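Local coordinates for S-adenosylmethionine:tRNA ribosyltransferase-isomerase (Thermus thermophilus, PDB 1WDI), which probably transfers and isomerises the ribose of S-adenosylmethionine onto preQ1-modified tRNA, giving epoxyqueuosine in the biosynthesis of queuosine, at residues 283-286 with 287-291; 316-319 with 320-324. All blocks are in the same frame, centred on the assembly; numbering follows the deposited sequence.

Interaction 1: residues 283-286 with 287-291; sequences LFIR and PPYTF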
ATOM      1  N   LEU A 283      -6.189  -2.903  12.265  1.00 49.33           N
ATOM      2  CA  LEU A 283      -6.683  -1.767  13.022  1.00 48.29           C
ATOM      3  C   LEU A 283      -7.362  -0.774  12.097  1.00 46.93           C
ATOM      4  O   LEU A 283      -6.866  -0.468  11.012  1.00 46.02           O
ATOM      5  CB  LEU A 283      -5.539  -1.065  13.759  1.00 49.42           C
ATOM      6  CG  LEU A 283      -5.947   0.226  14.478  1.00 50.68           C
ATOM      7  CD1 LEU A 283      -7.040  -0.074  15.504  1.00 51.95           C
ATOM      8  CD2 LEU A 283      -4.738   0.844  15.153  1.00 50.98           C
ATOM      9  N   PHE A 284      -8.506  -0.275  12.546  1.00 44.49           N
ATOM     10  CA  PHE A 284      -9.283   0.685  11.788  1.00 41.59           C
ATOM     11  C   PHE A 284      -9.020   2.074  12.353  1.00 37.28           C
ATOM     12  O   PHE A 284      -9.656   2.487  13.318  1.00 35.96           O
ATOM     13  CB  PHE A 284     -10.767   0.315  11.895  1.00 45.57           C
ATOM     14  CG  PHE A 284     -11.688   1.218  11.121  1.00 48.81           C
ATOM     15  CD1 PHE A 284     -11.239   1.911  10.000  1.00 47.91           C
ATOM     16  CD2 PHE A 284     -13.024   1.339  11.493  1.00 49.90           C
ATOM     17  CE1 PHE A 284     -12.105   2.710   9.262  1.00 49.31           C
ATOM     18  CE2 PHE A 284     -13.899   2.136  10.760  1.00 51.15           C
ATOM     19  CZ  PHE A 284     -13.439   2.823   9.642  1.00 50.51           C
ATOM     20  N   ILE A 285      -8.064   2.786  11.761  1.00 32.12           N
ATOM     21  CA  ILE A 285      -7.737   4.128  12.228  1.00 27.84           C
ATOM     22  C   ILE A 285      -8.831   5.090  11.785  1.00 27.63           C
ATOM     23  O   ILE A 285      -9.139   5.204  10.599  1.00 25.79           O
ATOM     24  CB  ILE A 285      -6.367   4.606  11.680  1.00 27.44           C
ATOM     25  CG1 ILE A 285      -5.246   3.717  12.235  1.00 26.64           C
ATOM     26  CG2 ILE A 285      -6.116   6.057  12.081  1.00 21.40           C
ATOM     27  CD1 ILE A 285      -3.853   4.116  11.785  1.00 25.59           C
ATOM     28  N   ARG A 286      -9.421   5.774  12.758  1.00 27.42           N
ATOM     29  CA  ARG A 286     -10.496   6.721  12.502  1.00 27.62           C
ATOM     30  C   ARG A 286     -10.597   7.631  13.718  1.00 25.08           C
ATOM     31  O   ARG A 286     -10.055   7.318  14.777  1.00 24.17           O
ATOM     32  CB  ARG A 286     -11.819   5.970  12.306  1.00 29.19           C
ATOM     33  CG  ARG A 286     -12.190   5.085  13.491  1.00 35.05           C
ATOM     34  CD  ARG A 286     -13.468   4.293  13.238  1.00 40.52           C
ATOM     35  NE  ARG A 286     -14.648   5.150  13.165  1.00 44.96           N
ATOM     36  CZ  ARG A 286     -15.862   4.729  12.821  1.00 48.50           C
ATOM     37  NH1 ARG A 286     -16.065   3.453  12.513  1.00 48.71           N
ATOM     38  NH2 ARG A 286     -16.875   5.589  12.774  1.00 48.68           N
ATOM     39  N   PRO A 287     -11.288   8.773  13.583  1.00 21.81           N
ATOM     40  CA  PRO A 287     -11.424   9.693  14.715  1.00 22.50           C
ATOM     41  C   PRO A 287     -12.188   9.001  15.851  1.00 23.04           C
ATOM     42  O   PRO A 287     -13.203   8.356  15.609  1.00 20.34           O
ATOM     43  CB  PRO A 287     -12.229  10.857  14.126  1.00 22.45           C
ATOM     44  CG  PRO A 287     -11.946  10.779  12.642  1.00 22.49           C
ATOM     45  CD  PRO A 287     -11.984   9.290  12.394  1.00 21.32           C
ATOM     46  N   PRO A 288     -11.697   9.114  17.095  1.00 23.72           N
ATOM     47  CA  PRO A 288     -10.481   9.842  17.463  1.00 24.37           C
ATOM     48  C   PRO A 288      -9.292   8.883  17.489  1.00 26.24           C
ATOM     49  O   PRO A 288      -9.444   7.708  17.825  1.00 25.98           O
ATOM     50  CB  PRO A 288     -10.816  10.362  18.847  1.00 25.26           C
ATOM     51  CG  PRO A 288     -11.546   9.181  19.440  1.00 26.18           C
ATOM     52  CD  PRO A 288     -12.464   8.741  18.301  1.00 26.08           C
ATOM     53  N   TYR A 289      -8.115   9.383  17.131  1.00 24.88           N
ATOM     54  CA  TYR A 289      -6.921   8.556  17.142  1.00 25.75           C
ATOM     55  C   TYR A 289      -5.687   9.433  17.280  1.00 27.01           C
ATOM     56  O   TYR A 289      -5.550  10.437  16.577  1.00 25.98           O
ATOM     57  CB  TYR A 289      -6.820   7.727  15.856  1.00 26.33           C
ATOM     58  CG  TYR A 289      -5.667   6.740  15.879  1.00 27.83           C
ATOM     59  CD1 TYR A 289      -5.781   5.516  16.546  1.00 27.67           C
ATOM     60  CD2 TYR A 289      -4.443   7.059  15.295  1.00 27.23           C
ATOM     61  CE1 TYR A 289      -4.697   4.639  16.633  1.00 30.43           C
ATOM     62  CE2 TYR A 289      -3.357   6.195  15.378  1.00 28.96           C
ATOM     63  CZ  TYR A 289      -3.488   4.989  16.049  1.00 30.76           C
ATOM     64  OH  TYR A 289      -2.402   4.151  16.151  1.00 36.45           O
ATOM     65  N   THR A 290      -4.796   9.063  18.196  1.00 25.70           N
ATOM     66  CA  THR A 290      -3.571   9.817  18.401  1.00 26.39           C
ATOM     67  C   THR A 290      -2.426   9.080  17.713  1.00 24.69           C
ATOM     68  O   THR A 290      -2.131   7.928  18.038  1.00 23.74           O
ATOM     69  CB  THR A 290      -3.247   9.973  19.900  1.00 29.09           C
ATOM     70  OG1 THR A 290      -4.302  10.699  20.543  1.00 30.79           O
ATOM     71  CG2 THR A 290      -1.932  10.734  20.088  1.00 28.47           C
ATOM     72  N   PHE A 291      -1.796   9.737  16.747  1.00 22.26           N
ATOM     73  CA  PHE A 291      -0.690   9.122  16.030  1.00 20.99           C
ATOM     74  C   PHE A 291       0.567   9.184  16.880  1.00 21.20           C
ATOM     75  O   PHE A 291       0.907  10.231  17.422  1.00 23.82           O
ATOM     76  CB  PHE A 291      -0.486   9.812  14.675  1.00 18.14           C
ATOM     77  CG  PHE A 291      -1.639   9.615  13.737  1.00 17.33           C
ATOM     78  CD1 PHE A 291      -2.840  10.309  13.930  1.00 16.68           C
ATOM     79  CD2 PHE A 291      -1.577   8.651  12.735  1.00 15.47           C
ATOM     80  CE1 PHE A 291      -3.954  10.037  13.145  1.00 16.45           C
ATOM     81  CE2 PHE A 291      -2.686   8.369  11.942  1.00 15.73           C
ATOM     82  CZ  PHE A 291      -3.883   9.063  12.151  1.00 17.32           C
TER
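Ile285 has its CG1 branch anti to the carbonyl carbon (chi1 -64°), which leaves CG2 anti to the backbone N; Tyr289 has its CG anti to the backbone N (chi1 -174°), and the methyl and the phenol ring meet. The result is an off-centre CH-pi contact: Ile285 CG2 lies 4.2 Å from the centroid of the Tyr289 ring, displaced toward the CD2 side, which it approaches to 3.8 Å. Ile285 CG1 sits over the same ring, so the branched residue spreads along the aromatic rather than touching it with one methyl alone. Ile285 CG2 also reaches Phe291 CZ at 3.7 Å, in an oblique approach. Nearer the phenol end, Leu283 comes from the direction opposite to the tyrosine and sets CD2 4.1 Å from Tyr289 CE1. The chain bends here through a cis peptide bond between Pro287 and Pro288, in the loop that runs from strand 277-281 to strand 296-300 of the mixed sheet. The two halves of the bend run 117° apart, and Arg286 O comes to 3.4 Å from Tyr289 CB. Beyond the bend the two rings pack together: Tyr289 CD2 stands 3.6 Å above the centre of the Phe291 face, while Phe291 CE1 lies in the plane of the tyrosine, at its edge. Phe291 in turn meets Phe315 edge-to-face, and Ile285, the buried residue of the group, rests on Leu311 of helix 307-316. On the flank of the loop away from the tyrosine, exposed Arg286 sets CG 4.3 Å above the plane of the Phe284 ring, offset toward its rim, and Phe284 leans on Thr307 and Met310 of the same helix. The Tyr289 hydroxyl makes a weak hydrogen bond with Glu265 OE1.

Interaction 2: residues 316-319 with 320-324; sequences LGRE and RTLEA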
ATOM      1  N   LEU A 316      -5.959  14.631  10.128  1.00 22.06           N
ATOM      2  CA  LEU A 316      -6.186  16.058   9.895  1.00 22.37           C
ATOM      3  C   LEU A 316      -7.379  16.685  10.623  1.00 21.77           C
ATOM      4  O   LEU A 316      -7.430  17.905  10.787  1.00 19.84           O
ATOM      5  CB  LEU A 316      -6.339  16.292   8.388  1.00 21.09           C
ATOM      6  CG  LEU A 316      -6.735  17.681   7.870  1.00 21.43           C
ATOM      7  CD1 LEU A 316      -5.734  18.715   8.329  1.00 16.88           C
ATOM      8  CD2 LEU A 316      -6.827  17.642   6.344  1.00 20.27           C
ATOM      9  N   GLY A 317      -8.321  15.855  11.064  1.00 21.80           N
ATOM     10  CA  GLY A 317      -9.522  16.356  11.716  1.00 20.88           C
ATOM     11  C   GLY A 317     -10.661  16.169  10.718  1.00 23.33           C
ATOM     12  O   GLY A 317     -10.521  16.523   9.544  1.00 21.23           O
ATOM     13  N   ARG A 318     -11.790  15.626  11.164  1.00 20.65           N
ATOM     14  CA  ARG A 318     -12.904  15.371  10.257  1.00 23.94           C
ATOM     15  C   ARG A 318     -13.441  16.593   9.512  1.00 23.06           C
ATOM     16  O   ARG A 318     -13.546  16.573   8.286  1.00 22.41           O
ATOM     17  CB  ARG A 318     -14.052  14.673  11.000  1.00 28.04           C
ATOM     18  CG  ARG A 318     -15.208  14.267  10.089  1.00 33.49           C
ATOM     19  CD  ARG A 318     -16.267  13.422  10.809  1.00 36.34           C
ATOM     20  NE  ARG A 318     -16.792  14.077  12.007  1.00 40.49           N
ATOM     21  CZ  ARG A 318     -16.294  13.919  13.232  1.00 43.28           C
ATOM     22  NH1 ARG A 318     -15.252  13.118  13.438  1.00 42.01           N
ATOM     23  NH2 ARG A 318     -16.832  14.573  14.256  1.00 43.31           N
ATOM     24  N   GLU A 319     -13.780  17.651  10.240  1.00 23.46           N
ATOM     25  CA  GLU A 319     -14.315  18.855   9.613  1.00 24.06           C
ATOM     26  C   GLU A 319     -13.303  19.498   8.660  1.00 23.53           C
ATOM     27  O   GLU A 319     -13.656  19.832   7.535  1.00 25.40           O
ATOM     28  CB  GLU A 319     -14.760  19.854  10.692  1.00 22.96           C
ATOM     29  CG  GLU A 319     -15.234  21.219  10.183  1.00 23.99           C
ATOM     30  CD  GLU A 319     -16.271  21.133   9.066  1.00 25.82           C
ATOM     31  OE1 GLU A 319     -17.056  20.163   9.036  1.00 24.96           O
ATOM     32  OE2 GLU A 319     -16.310  22.056   8.219  1.00 28.93           O
ATOM     33  N   ARG A 320     -12.054  19.658   9.094  1.00 22.28           N
ATOM     34  CA  ARG A 320     -11.043  20.257   8.222  1.00 21.72           C
ATOM     35  C   ARG A 320     -10.778  19.381   7.001  1.00 22.82           C
ATOM     36  O   ARG A 320     -10.494  19.887   5.909  1.00 22.03           O
ATOM     37  CB  ARG A 320      -9.729  20.512   8.982  1.00 22.46           C
ATOM     38  CG  ARG A 320      -8.640  21.123   8.098  1.00 21.84           C
ATOM     39  CD  ARG A 320      -7.573  21.864   8.886  1.00 23.91           C
ATOM     40  NE  ARG A 320      -8.111  23.043   9.558  1.00 21.47           N
ATOM     41  CZ  ARG A 320      -7.393  23.882  10.291  1.00 21.15           C
ATOM     42  NH1 ARG A 320      -6.089  23.678  10.449  1.00 22.82           N
ATOM     43  NH2 ARG A 320      -7.982  24.914  10.883  1.00 20.65           N
ATOM     44  N   THR A 321     -10.875  18.066   7.177  1.00 21.00           N
ATOM     45  CA  THR A 321     -10.663  17.146   6.066  1.00 19.95           C
ATOM     46  C   THR A 321     -11.766  17.304   5.020  1.00 21.25           C
ATOM     47  O   THR A 321     -11.485  17.399   3.825  1.00 21.99           O
ATOM     48  CB  THR A 321     -10.626  15.679   6.548  1.00 19.28           C
ATOM     49  OG1 THR A 321      -9.471  15.481   7.371  1.00 17.03           O
ATOM     50  CG2 THR A 321     -10.566  14.724   5.362  1.00 18.91           C
ATOM     51  N   LEU A 322     -13.022  17.338   5.461  1.00 20.25           N
ATOM     52  CA  LEU A 322     -14.135  17.503   4.525  1.00 21.54           C
ATOM     53  C   LEU A 322     -14.038  18.857   3.809  1.00 19.84           C
ATOM     54  O   LEU A 322     -14.342  18.967   2.625  1.00 21.37           O
ATOM     55  CB  LEU A 322     -15.475  17.386   5.263  1.00 24.63           C
ATOM     56  CG  LEU A 322     -15.703  16.044   5.972  1.00 27.49           C
ATOM     57  CD1 LEU A 322     -17.073  16.037   6.640  1.00 30.18           C
ATOM     58  CD2 LEU A 322     -15.593  14.908   4.969  1.00 28.33           C
ATOM     59  N   GLU A 323     -13.619  19.887   4.534  1.00 20.09           N
ATOM     60  CA  GLU A 323     -13.465  21.215   3.948  1.00 21.38           C
ATOM     61  C   GLU A 323     -12.420  21.170   2.824  1.00 21.42           C
ATOM     62  O   GLU A 323     -12.658  21.657   1.719  1.00 21.79           O
ATOM     63  CB  GLU A 323     -13.029  22.217   5.022  1.00 20.28           C
ATOM     64  CG  GLU A 323     -14.141  22.643   5.973  1.00 23.10           C
ATOM     65  CD  GLU A 323     -13.613  23.299   7.232  1.00 25.71           C
ATOM     66  OE1 GLU A 323     -12.415  23.654   7.266  1.00 25.71           O
ATOM     67  OE2 GLU A 323     -14.396  23.463   8.191  1.00 27.33           O
ATOM     68  N   ALA A 324     -11.267  20.570   3.113  1.00 21.29           N
ATOM     69  CA  ALA A 324     -10.191  20.461   2.131  1.00 20.99           C
ATOM     70  C   ALA A 324     -10.628  19.648   0.920  1.00 21.60           C
ATOM     71  O   ALA A 324     -10.254  19.957  -0.215  1.00 20.56           O
ATOM     72  CB  ALA A 324      -8.956  19.825   2.772  1.00 22.14           C
TER
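Leu316 packs against Arg320 and Thr321 at a helix-to-helix junction, where Gly317 ends helix 307-316 with a positive phi of 107° and serves as N-cap of helix 318-330. The tight side is the inner one. Leu316 CD1 lies 3.7 Å from Arg320 CD, the two side chains crossing at about a right angle, while Leu316 CD2 comes within 3.6 Å of Thr321 OG1; Ile344 of the last strand also touches this leucine. An alanine in place of Leu316 would probably leave the methylenes of Arg320 uncovered and open a gap beside Thr321. The guanidinium of Arg320 is held elsewhere, NH1 donating to the carbonyl oxygens of Tyr33 and Gly36. By contrast, the side carrying Glu319 is open to solvent: this residue is linked to Glu323 by the helical bond from Glu323 N to Glu319 O (3.0 Å), but the modelled placing of their carboxylates is doubtful. On the packed side, Thr321 OG1 lies beside its own backbone N (chi1 -66°), which brings hydroxyl and N-H to one acceptor, Gly317 O: Thr321 N donates to it at 2.8 Å, and Thr321 OG1 donates at 2.6 Å from a position 44° out of the carbonyl plane.

Helix 307-316 connects the two contacts. Ile285 and Pro287 of interaction 1 lie against Leu311 and Ala313 in it, and interaction 2 begins at its last residue, Leu316, before the chain turns into helix 318-330. Interaction 1 is a surface contact and interaction 2 is partly buried; their centres lie about 18 and 23 Å from the chain centre, on the same side of it. Those centres are about 15 Å apart, yet the contacts meet directly: Pro287 CB lies 3.8 Å from Arg318 NH1, a packing contact rather than a polar one. Tyr7 touches both of these residues and so joins the N-terminal region to the same junction.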